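Local coordinates for conserved hypothetical protein (Agrobacterium tumefaciens, PDB 2FEX) that is of unknown function but belongs to the DJ-1/PfpI family, and probably carries the nucleophile elbow common in that superfamily on a flavodoxin-like fold, at residues D11-D14 / W15-A18; N121-A124 / S125-Y129; F161-E164 / I165-L169; E175-A178 / E179-F183. All coordinates share one frame; numbering follows the deposited sequence. Where two conformers were deposited one is given.

Contact 1: D11-D14 / W15-A18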
loop_
_atom_site.group_PDB
_atom_site.type_symbol
_atom_site.label_atom_id
_atom_site.label_comp_id
_atom_site.label_asym_id
_atom_site.label_seq_id
_atom_site.Cartn_x
_atom_site.Cartn_y
_atom_site.Cartn_z
ATOM N N ASP A 11 13.354 3.831 -0.791
ATOM C CA ASP A 11 13.054 2.481 -0.281
ATOM C C ASP A 11 11.972 2.534 0.791
ATOM O O ASP A 11 11.910 1.682 1.665
ATOM C CB ASP A 11 14.335 1.814 0.279
ATOM C CG ASP A 11 15.357 1.561 -0.791
ATOM O OD1 ASP A 11 14.979 1.044 -1.858
ATOM O OD2 ASP A 11 16.502 1.898 -0.533
ATOM N N PHE A 12 11.020 3.482 0.672
ATOM C CA PHE A 12 9.890 3.473 1.639
ATOM C C PHE A 12 9.012 2.235 1.434
ATOM O O PHE A 12 8.919 1.684 0.301
ATOM C CB PHE A 12 9.033 4.764 1.593
ATOM C CG PHE A 12 8.137 4.905 0.371
ATOM C CD1 PHE A 12 6.774 4.462 0.442
ATOM C CD2 PHE A 12 8.609 5.568 -0.791
ATOM C CE1 PHE A 12 5.867 4.665 -0.697
ATOM C CE2 PHE A 12 7.736 5.778 -1.910
ATOM C CZ PHE A 12 6.383 5.294 -1.837
ATOM N N ALA A 13 8.402 1.794 2.548
ATOM C CA ALA A 13 7.570 0.580 2.529
ATOM C C ALA A 13 6.203 0.938 1.907
ATOM O O ALA A 13 5.378 1.625 2.510
ATOM C CB ALA A 13 7.394 0.047 3.985
ATOM N N ASP A 14 5.964 0.451 0.685
ATOM C CA ASP A 14 4.749 0.868 -0.075
ATOM C C ASP A 14 3.478 0.648 0.714
ATOM O O ASP A 14 2.533 1.434 0.593
ATOM C CB ASP A 14 4.582 0.068 -1.373
ATOM C CG ASP A 14 5.814 0.135 -2.276
ATOM O OD1 ASP A 14 5.620 0.419 -3.503
ATOM O OD2 ASP A 14 6.935 -0.130 -1.801
ATOM N N TRP A 15 3.418 -0.454 1.493
ATOM C CA TRP A 15 2.127 -0.829 2.121
ATOM C C TRP A 15 1.837 -0.001 3.399
ATOM O O TRP A 15 0.755 -0.132 3.981
ATOM C CB TRP A 15 2.129 -2.314 2.494
ATOM C CG TRP A 15 3.051 -2.671 3.606
ATOM C CD1 TRP A 15 2.725 -2.756 4.945
ATOM C CD2 TRP A 15 4.416 -3.056 3.490
ATOM N NE1 TRP A 15 3.851 -3.131 5.682
ATOM C CE2 TRP A 15 4.900 -3.314 4.819
ATOM C CE3 TRP A 15 5.308 -3.162 2.421
ATOM C CZ2 TRP A 15 6.229 -3.676 5.068
ATOM C CZ3 TRP A 15 6.650 -3.524 2.678
ATOM C CH2 TRP A 15 7.079 -3.812 3.996
ATOM N N GLU A 16 2.790 0.838 3.850
ATOM C CA GLU A 16 2.658 1.424 5.169
ATOM C C GLU A 16 1.835 2.723 5.200
ATOM O O GLU A 16 1.083 2.924 6.154
ATOM C CB GLU A 16 4.053 1.567 5.827
ATOM C CG GLU A 16 4.550 0.126 6.134
ATOM C CD GLU A 16 5.903 -0.002 6.841
ATOM O OE1 GLU A 16 6.531 1.015 7.099
ATOM O OE2 GLU A 16 6.298 -1.172 7.145
ATOM N N PRO A 17 2.004 3.614 4.202
ATOM C CA PRO A 17 1.170 4.821 4.224
ATOM C C PRO A 17 0.023 4.769 3.232
ATOM O O PRO A 17 -0.702 5.759 3.075
ATOM C CB PRO A 17 2.179 5.896 3.803
ATOM C CG PRO A 17 2.987 5.225 2.738
ATOM C CD PRO A 17 3.069 3.708 3.176
ATOM N N ALA A 18 -0.131 3.618 2.559
ATOM C CA ALA A 18 -1.030 3.543 1.419
ATOM C C ALA A 18 -2.513 3.657 1.738
ATOM O O ALA A 18 -3.269 4.452 1.136
ATOM C CB ALA A 18 -0.770 2.160 0.674
#

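Contact 2: N121-A124 / S125-Y129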
loop_
_atom_site.group_PDB
_atom_site.type_symbol
_atom_site.label_atom_id
_atom_site.label_comp_id
_atom_site.label_asym_id
_atom_site.label_seq_id
_atom_site.Cartn_x
_atom_site.Cartn_y
_atom_site.Cartn_z
ATOM N N ASN A 121 8.218 -2.322 15.917
ATOM C CA ASN A 121 8.383 -3.701 15.424
ATOM C C ASN A 121 8.791 -4.642 16.541
ATOM O O ASN A 121 8.414 -5.840 16.510
ATOM C CB ASN A 121 9.446 -3.729 14.333
ATOM C CG ASN A 121 8.935 -3.157 13.036
ATOM O OD1 ASN A 121 7.717 -3.152 12.783
ATOM N ND2 ASN A 121 9.873 -2.644 12.199
ATOM N N ALA A 122 9.563 -4.107 17.486
ATOM C CA ALA A 122 10.008 -4.828 18.689
ATOM C C ALA A 122 10.636 -3.822 19.653
ATOM O O ALA A 122 11.171 -2.772 19.200
ATOM C CB ALA A 122 11.091 -5.845 18.293
ATOM N N LEU A 123 10.627 -4.159 20.944
ATOM C CA LEU A 123 11.270 -3.257 21.913
ATOM C C LEU A 123 12.769 -3.102 21.534
ATOM O O LEU A 123 13.333 -2.004 21.614
ATOM C CB LEU A 123 11.156 -3.813 23.342
ATOM C CG LEU A 123 11.898 -3.047 24.447
ATOM C CD1 LEU A 123 11.549 -1.599 24.515
ATOM C CD2 LEU A 123 11.575 -3.758 25.766
ATOM N N ALA A 124 13.389 -4.209 21.097
ATOM C CA ALA A 124 14.852 -4.173 20.794
ATOM C C ALA A 124 15.157 -3.233 19.599
ATOM O O ALA A 124 16.245 -2.606 19.538
ATOM C CB ALA A 124 15.359 -5.564 20.493
ATOM N N SER A 125 14.210 -3.127 18.658
ATOM C CA SER A 125 14.308 -2.164 17.546
ATOM C C SER A 125 14.405 -0.731 18.063
ATOM O O SER A 125 15.233 0.049 17.573
ATOM C CB SER A 125 13.148 -2.321 16.557
ATOM O OG SER A 125 13.123 -3.632 16.024
ATOM N N HIS A 126 13.595 -0.392 19.077
ATOM C CA HIS A 126 13.678 0.954 19.654
ATOM C C HIS A 126 14.985 1.155 20.429
ATOM O O HIS A 126 15.616 2.207 20.375
ATOM C CB HIS A 126 12.462 1.212 20.569
ATOM C CG HIS A 126 11.176 1.469 19.799
ATOM N ND1 HIS A 126 11.049 1.252 18.441
ATOM C CD2 HIS A 126 9.955 1.885 20.231
ATOM C CE1 HIS A 126 9.816 1.568 18.052
ATOM N NE2 HIS A 126 9.118 1.922 19.131
ATOM N N LYS A 127 15.380 0.114 21.147
ATOM C CA LYS A 127 16.566 0.169 22.022
ATOM C C LYS A 127 17.853 0.305 21.225
ATOM O O LYS A 127 18.901 0.664 21.809
ATOM C CB LYS A 127 16.602 -1.054 22.995
ATOM C CG LYS A 127 15.493 -0.919 24.080
ATOM C CD LYS A 127 15.469 -2.076 25.107
ATOM C CE LYS A 127 16.766 -2.203 25.876
ATOM N NZ LYS A 127 16.940 -1.155 26.902
ATOM N N ALA A 128 17.797 0.016 19.924
ATOM C CA ALA A 128 19.002 0.199 19.034
ATOM C C ALA A 128 19.389 1.685 18.975
ATOM O O ALA A 128 20.537 2.006 18.639
ATOM C CB ALA A 128 18.742 -0.316 17.683
ATOM N N TYR A 129 18.434 2.569 19.300
ATOM C CA TYR A 129 18.698 4.035 19.379
ATOM C C TYR A 129 19.020 4.489 20.821
ATOM O O TYR A 129 18.153 4.445 21.712
ATOM C CB TYR A 129 17.422 4.776 18.892
ATOM C CG TYR A 129 17.196 4.649 17.407
ATOM C CD1 TYR A 129 17.622 5.666 16.542
ATOM C CD2 TYR A 129 16.588 3.507 16.857
ATOM C CE1 TYR A 129 17.434 5.551 15.158
ATOM C CE2 TYR A 129 16.402 3.364 15.460
ATOM C CZ TYR A 129 16.831 4.419 14.623
ATOM O OH TYR A 129 16.663 4.282 13.270
HETATM O O HOH W 1 12.779 -2.770 13.081
#

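Contact 3: F161-E164 / I165-L169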
loop_
_atom_site.group_PDB
_atom_site.type_symbol
_atom_site.label_atom_id
_atom_site.label_comp_id
_atom_site.label_asym_id
_atom_site.label_seq_id
_atom_site.Cartn_x
_atom_site.Cartn_y
_atom_site.Cartn_z
ATOM N N PHE A 161 -2.714 1.505 12.175
ATOM C CA PHE A 161 -1.915 2.754 12.051
ATOM C C PHE A 161 -2.818 3.835 11.412
ATOM O O PHE A 161 -2.955 4.966 11.953
ATOM C CB PHE A 161 -0.700 2.488 11.172
ATOM C CG PHE A 161 0.289 3.649 11.107
ATOM C CD1 PHE A 161 0.872 4.166 12.258
ATOM C CD2 PHE A 161 0.642 4.170 9.848
ATOM C CE1 PHE A 161 1.878 5.191 12.158
ATOM C CE2 PHE A 161 1.649 5.204 9.735
ATOM C CZ PHE A 161 2.212 5.735 10.908
ATOM N N ALA A 162 -3.476 3.471 10.299
ATOM C CA ALA A 162 -4.346 4.432 9.636
ATOM C C ALA A 162 -5.512 4.877 10.526
ATOM O O ALA A 162 -5.832 6.078 10.603
ATOM C CB ALA A 162 -4.861 3.878 8.309
ATOM N N VAL A 163 -6.126 3.916 11.204
ATOM C CA VAL A 163 -7.327 4.211 12.023
ATOM C C VAL A 163 -6.885 5.171 13.157
ATOM O O VAL A 163 -7.586 6.144 13.438
ATOM C CB VAL A 163 -7.892 2.922 12.617
ATOM C CG1 VAL A 163 -8.866 3.242 13.763
ATOM C CG2 VAL A 163 -8.498 2.043 11.489
ATOM N N GLU A 164 -5.725 4.911 13.788
ATOM C CA GLU A 164 -5.335 5.755 14.947
ATOM C C GLU A 164 -4.978 7.189 14.497
ATOM O O GLU A 164 -5.236 8.149 15.231
ATOM C CB GLU A 164 -4.177 5.145 15.738
ATOM C CG GLU A 164 -4.548 3.848 16.464
ATOM C CD GLU A 164 -5.598 4.052 17.591
ATOM O OE1 GLU A 164 -5.918 5.215 18.013
ATOM O OE2 GLU A 164 -6.133 3.016 18.053
ATOM N N ILE A 165 -4.420 7.327 13.281
ATOM C CA ILE A 165 -4.116 8.658 12.745
ATOM C C ILE A 165 -5.415 9.393 12.517
ATOM O O ILE A 165 -5.581 10.565 12.957
ATOM C CB ILE A 165 -3.326 8.550 11.430
ATOM C CG1 ILE A 165 -1.908 8.038 11.790
ATOM C CG2 ILE A 165 -3.265 9.884 10.662
ATOM C CD1 ILE A 165 -1.081 7.503 10.613
ATOM N N LEU A 166 -6.365 8.705 11.875
ATOM C CA LEU A 166 -7.670 9.318 11.645
ATOM C C LEU A 166 -8.411 9.675 12.939
ATOM O O LEU A 166 -8.965 10.759 13.025
ATOM C CB LEU A 166 -8.538 8.423 10.781
ATOM C CG LEU A 166 -8.005 8.285 9.346
ATOM C CD1 LEU A 166 -8.892 7.306 8.638
ATOM C CD2 LEU A 166 -7.909 9.675 8.627
ATOM N N LYS A 167 -8.377 8.787 13.923
ATOM C CA LYS A 167 -8.997 9.107 15.219
ATOM C C LYS A 167 -8.358 10.334 15.860
ATOM O O LYS A 167 -9.081 11.214 16.362
ATOM C CB LYS A 167 -8.904 7.929 16.188
ATOM C CG LYS A 167 -9.820 6.746 15.769
ATOM C CD LYS A 167 -9.688 5.651 16.827
ATOM C CE LYS A 167 -10.810 4.627 16.653
ATOM N NZ LYS A 167 -10.790 3.547 17.701
ATOM N N SER A 168 -7.017 10.390 15.865
ATOM C CA SER A 168 -6.288 11.550 16.438
ATOM C C SER A 168 -6.753 12.874 15.821
ATOM O O SER A 168 -6.872 13.917 16.517
ATOM C CB SER A 168 -4.776 11.419 16.264
ATOM O OG SER A 168 -4.102 12.584 16.747
ATOM N N LEU A 169 -7.031 12.836 14.518
ATOM C CA LEU A 169 -7.458 14.012 13.769
ATOM C C LEU A 169 -8.972 14.297 13.821
ATOM O O LEU A 169 -9.442 15.269 13.188
ATOM C CB LEU A 169 -6.955 13.905 12.312
ATOM C CG LEU A 169 -5.424 13.927 12.152
ATOM C CD1 LEU A 169 -5.021 13.566 10.718
ATOM C CD2 LEU A 169 -4.893 15.335 12.493
#

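Contact 4: E175-A178 / E179-F183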
loop_
_atom_site.group_PDB
_atom_site.type_symbol
_atom_site.label_atom_id
_atom_site.label_comp_id
_atom_site.label_asym_id
_atom_site.label_seq_id
_atom_site.Cartn_x
_atom_site.Cartn_y
_atom_site.Cartn_z
ATOM N N GLU A 175 -18.062 7.047 7.777
ATOM C CA GLU A 175 -17.492 6.862 6.434
ATOM C C GLU A 175 -16.087 6.263 6.538
ATOM O O GLU A 175 -15.779 5.299 5.838
ATOM C CB GLU A 175 -17.428 8.170 5.649
ATOM C CG GLU A 175 -18.779 8.902 5.565
ATOM C CD GLU A 175 -18.976 9.991 6.645
ATOM O OE1 GLU A 175 -18.408 9.921 7.778
ATOM O OE2 GLU A 175 -19.750 10.932 6.342
ATOM N N ALA A 176 -15.247 6.824 7.411
ATOM C CA ALA A 176 -13.897 6.291 7.588
ATOM C C ALA A 176 -13.918 4.849 8.084
ATOM O O ALA A 176 -13.171 3.993 7.562
ATOM C CB ALA A 176 -13.060 7.172 8.537
ATOM N N GLU A 177 -14.749 4.579 9.107
ATOM C CA GLU A 177 -14.785 3.249 9.690
ATOM C C GLU A 177 -15.226 2.213 8.640
ATOM O O GLU A 177 -14.690 1.099 8.617
ATOM C CB GLU A 177 -15.684 3.224 10.950
ATOM C CG GLU A 177 -15.663 1.897 11.721
ATOM C CD GLU A 177 -16.265 2.007 13.130
ATOM O OE1 GLU A 177 -16.914 3.033 13.443
ATOM O OE2 GLU A 177 -16.093 1.061 13.937
ATOM N N ALA A 178 -16.178 2.591 7.780
ATOM C CA ALA A 178 -16.694 1.690 6.725
ATOM C C ALA A 178 -15.609 1.308 5.696
ATOM O O ALA A 178 -15.531 0.163 5.267
ATOM C CB ALA A 178 -17.850 2.329 6.006
ATOM N N GLU A 179 -14.832 2.289 5.267
ATOM C CA GLU A 179 -13.719 2.057 4.348
ATOM C C GLU A 179 -12.607 1.239 5.017
ATOM O O GLU A 179 -11.888 0.496 4.340
ATOM C CB GLU A 179 -13.129 3.388 3.838
ATOM C CG GLU A 179 -14.135 4.287 3.101
ATOM C CD GLU A 179 -14.775 3.623 1.868
ATOM O OE1 GLU A 179 -14.248 2.610 1.362
ATOM O OE2 GLU A 179 -15.802 4.124 1.389
ATOM N N LEU A 180 -12.436 1.397 6.331
ATOM C CA LEU A 180 -11.244 0.810 6.956
ATOM C C LEU A 180 -11.498 -0.509 7.677
ATOM O O LEU A 180 -10.547 -1.223 7.991
ATOM C CB LEU A 180 -10.544 1.809 7.858
ATOM C CG LEU A 180 -9.841 2.981 7.175
ATOM C CD1 LEU A 180 -9.091 3.763 8.243
ATOM C CD2 LEU A 180 -8.827 2.484 6.164
ATOM N N GLN A 181 -12.766 -0.849 7.925
ATOM C CA GLN A 181 -13.086 -2.050 8.704
ATOM C C GLN A 181 -13.084 -3.338 7.866
ATOM O O GLN A 181 -13.170 -4.465 8.400
ATOM C CB GLN A 181 -14.472 -1.923 9.339
ATOM C CG GLN A 181 -15.651 -1.856 8.346
ATOM C CD GLN A 181 -16.988 -1.543 9.075
ATOM O OE1 GLN A 181 -17.012 -1.337 10.293
ATOM N NE2 GLN A 181 -18.083 -1.491 8.324
ATOM N N ILE A 182 -12.953 -3.162 6.563
ATOM C CA ILE A 182 -13.136 -4.288 5.630
ATOM C C ILE A 182 -11.918 -5.254 5.573
ATOM O O ILE A 182 -12.044 -6.326 5.008
ATOM C CB ILE A 182 -13.381 -3.749 4.201
ATOM C CG1 ILE A 182 -12.130 -3.022 3.679
ATOM C CG2 ILE A 182 -14.655 -2.842 4.175
ATOM C CD1 ILE A 182 -12.360 -2.429 2.225
ATOM N N PHE A 183 -10.769 -4.855 6.106
ATOM C CA PHE A 183 -9.503 -5.643 5.932
ATOM C C PHE A 183 -9.302 -6.834 6.837
ATOM O O PHE A 183 -8.360 -7.616 6.662
ATOM C CB PHE A 183 -8.336 -4.630 6.030
ATOM C CG PHE A 183 -8.372 -3.659 4.890
ATOM C CD1 PHE A 183 -7.941 -4.077 3.617
ATOM C CD2 PHE A 183 -8.884 -2.350 5.052
ATOM C CE1 PHE A 183 -8.012 -3.184 2.489
ATOM C CE2 PHE A 183 -8.993 -1.485 3.958
ATOM C CZ PHE A 183 -8.538 -1.910 2.650
HETATM O O HOH W 2 -15.052 -1.228 12.814
HETATM O O HOH W 3 -17.554 -1.542 5.449
#

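Contact 1: D11-D14 / W15-A18
The carbonyl oxygen Ala13 O is the acceptor that closes this turn: Glu16 N donates to it at 3.0 Å, with an N-H...O angle of 167°. The bond closes a type I beta turn from Ala13 to Glu16; the donor stands above the carbonyl plane, 47° out of it. Pro17 brings its CD up to the same oxygen, 3.2 Å from Ala13 O, although that ring has no N-H to offer. Trp15 CG sits between its own backbone N and carbonyl carbon (chi1 69°), which folds the indole back toward Ala13. The methyl of Ala13 and CG of Glu16 both lie over one face of that indole; Ala13 CB rests 3.8 Å from the centroid of the six-membered Trp15 ring, nearly on its normal, in a CH-pi contact. The extended chain of Glu16 runs past the methyl, its CD 3.2 Å from Ala13 CB, a close fit. The Trp15 ring also meets Phe183 of the second subunit edge-to-face. Polar ends are held outside the turn: Asp14 by Ser44 OG and Gly46 N, Trp15 NE1 by Gly155 O, and Glu16 OE1 by Gly71 N. Glu16 also touches Cys101, consistent with the glutamate that accompanies the reactive cysteine in DJ-1 relatives. The turn lies in the loop that leads from strand 3-7 into helix 18-27.

Contact 2: N121-A124 / S125-Y129
Ala122 O and Ser125 N meet in the first turn of the short helix 123-127, with Ala122 at its N-cap position. Ala122 O is shared by two donors, Ser125 N at 3.1 Å and His126 N at 3.4 Å, and both bonds are weak. The next bond is sounder: Lys127 N reaches Leu123 O at 3.0 Å with an N-H...O angle of 154°. Ala128 N adds a weak bond to Ala124 O, so the backbone amides of this surface helix are met mostly by long or bent bonds. Most side-chain polar groups find partners outside the two segments. Asn121 OD1 takes the N-H of Gly155, while its ND2 donates to a water at 3.0 Å. That water also lies within bonding distance of Ser125 OG, but Ser125 has a second conformer and the bridge is therefore doubtful. His126, the buried member of the group, has ND1 joined to Ser105 OG and NE2 to Thr119 O, two bonds that fix the rotation of its ring. Lys127 ends in a salt bridge with Glu135. Its aliphatic part stays with the helix: bends at chi3 (60°) and chi4 turn the ammonium group aside, and the chain passes slantwise over Leu123, where Lys127 CD lies 3.8 Å from Leu123 CG.

Contact 3: F161-E164 / I165-L169
Helix 158-168 supplies this contact, a regular stretch of alpha-helix of about two turns in which Phe161 and Ile165 meet on the face turned to the central sheet. Four successive i to i+4 bonds link the two segments, from Ile165 N to Phe161 O through to Ser168 N to Glu164 O; the shortest joins Lys167 N to Val163 O at 2.8 Å. On the buried side, Ile165 extends its CG1 arm (chi2 164°) so that CD1 sits over the centre of the Phe161 ring, 3.7 Å from its centroid and 12° off the normal. This is a CH-pi contact made by a single methyl on a single ring face. The outer side mixes apolar and charged groups. Val163 and Lys167 run side by side in the same direction, with Val163 CG1 3.7 Å from Lys167 CE. Glu164 bends at chi2 toward the same lysine, yet Glu164 OE2 remains 4.7 Å from Lys167 NZ, so attraction between the charges is probable but no salt bridge forms. Phe161 packs against strands 66-69, 96-100 and 150-153, and Ile165 against the first two of these, so the helix packs on the central sheet.

Contact 4: E175-A178 / E179-F183
Leu180 and Ala176 lie on the packed side of helix 174-180, while Glu177, Ala178 and Gln181 form a watery one. The straighter backbone bond runs from Glu179 N to Glu175 O, 3.2 Å long with an N-H...O angle of 165°. Leu180 N is shared between Ala176 O, at 3.0 Å, and, weakly, Glu177 O, which also takes a weak bond from Gln181 N. Leu180 CB and CG come close to the first of these oxygens, CB 3.4 Å from Ala176 O. Gln181 has its CG between the backbone N and carbonyl carbon (chi1 65°), which brings CG to within 3.1 Å of Glu177 O and lays the extended chain back along the helix. Its amide plane is turned 60° from the Glu177 carboxylate, and water mediates between them. One water donates to Glu177 OE2 at 2.8 Å and to Gln181 OE1 at 3.2 Å. A second donates to Ala178 O at 2.7 Å and accepts from Gln181 NE2, so both ends of the amide are bridged. Ile182 touches Ser156 of the second subunit. With Leu180 against Leu19 and Val163, the helix is amphipathic, its apolar face packed on helices 18-27 and 158-168 and its other side hydrated.

How the contacts relate
All four contacts are local and follow one another in series; none nests within or crosses another. From the N terminus, contact 1 closes the turn between strand 3-7 and helix 18-27. Contact 2 forms a surface helix, its centre about 20 Å from that of contact 1. Contact 3, on helix 158-168, joins the central sheet to the turn of contact 1, where Phe161 CD2 packs 3.9 Å from Glu16 O. Contact 4 belongs to helix 174-180, which packs on helix 158-168 of contact 3, Leu166 CD1 being 3.6 Å from Leu180 CD1. Contacts 1 and 4 both reach the second subunit, whereas contacts 2 and 3 touch no other chain of the assembly.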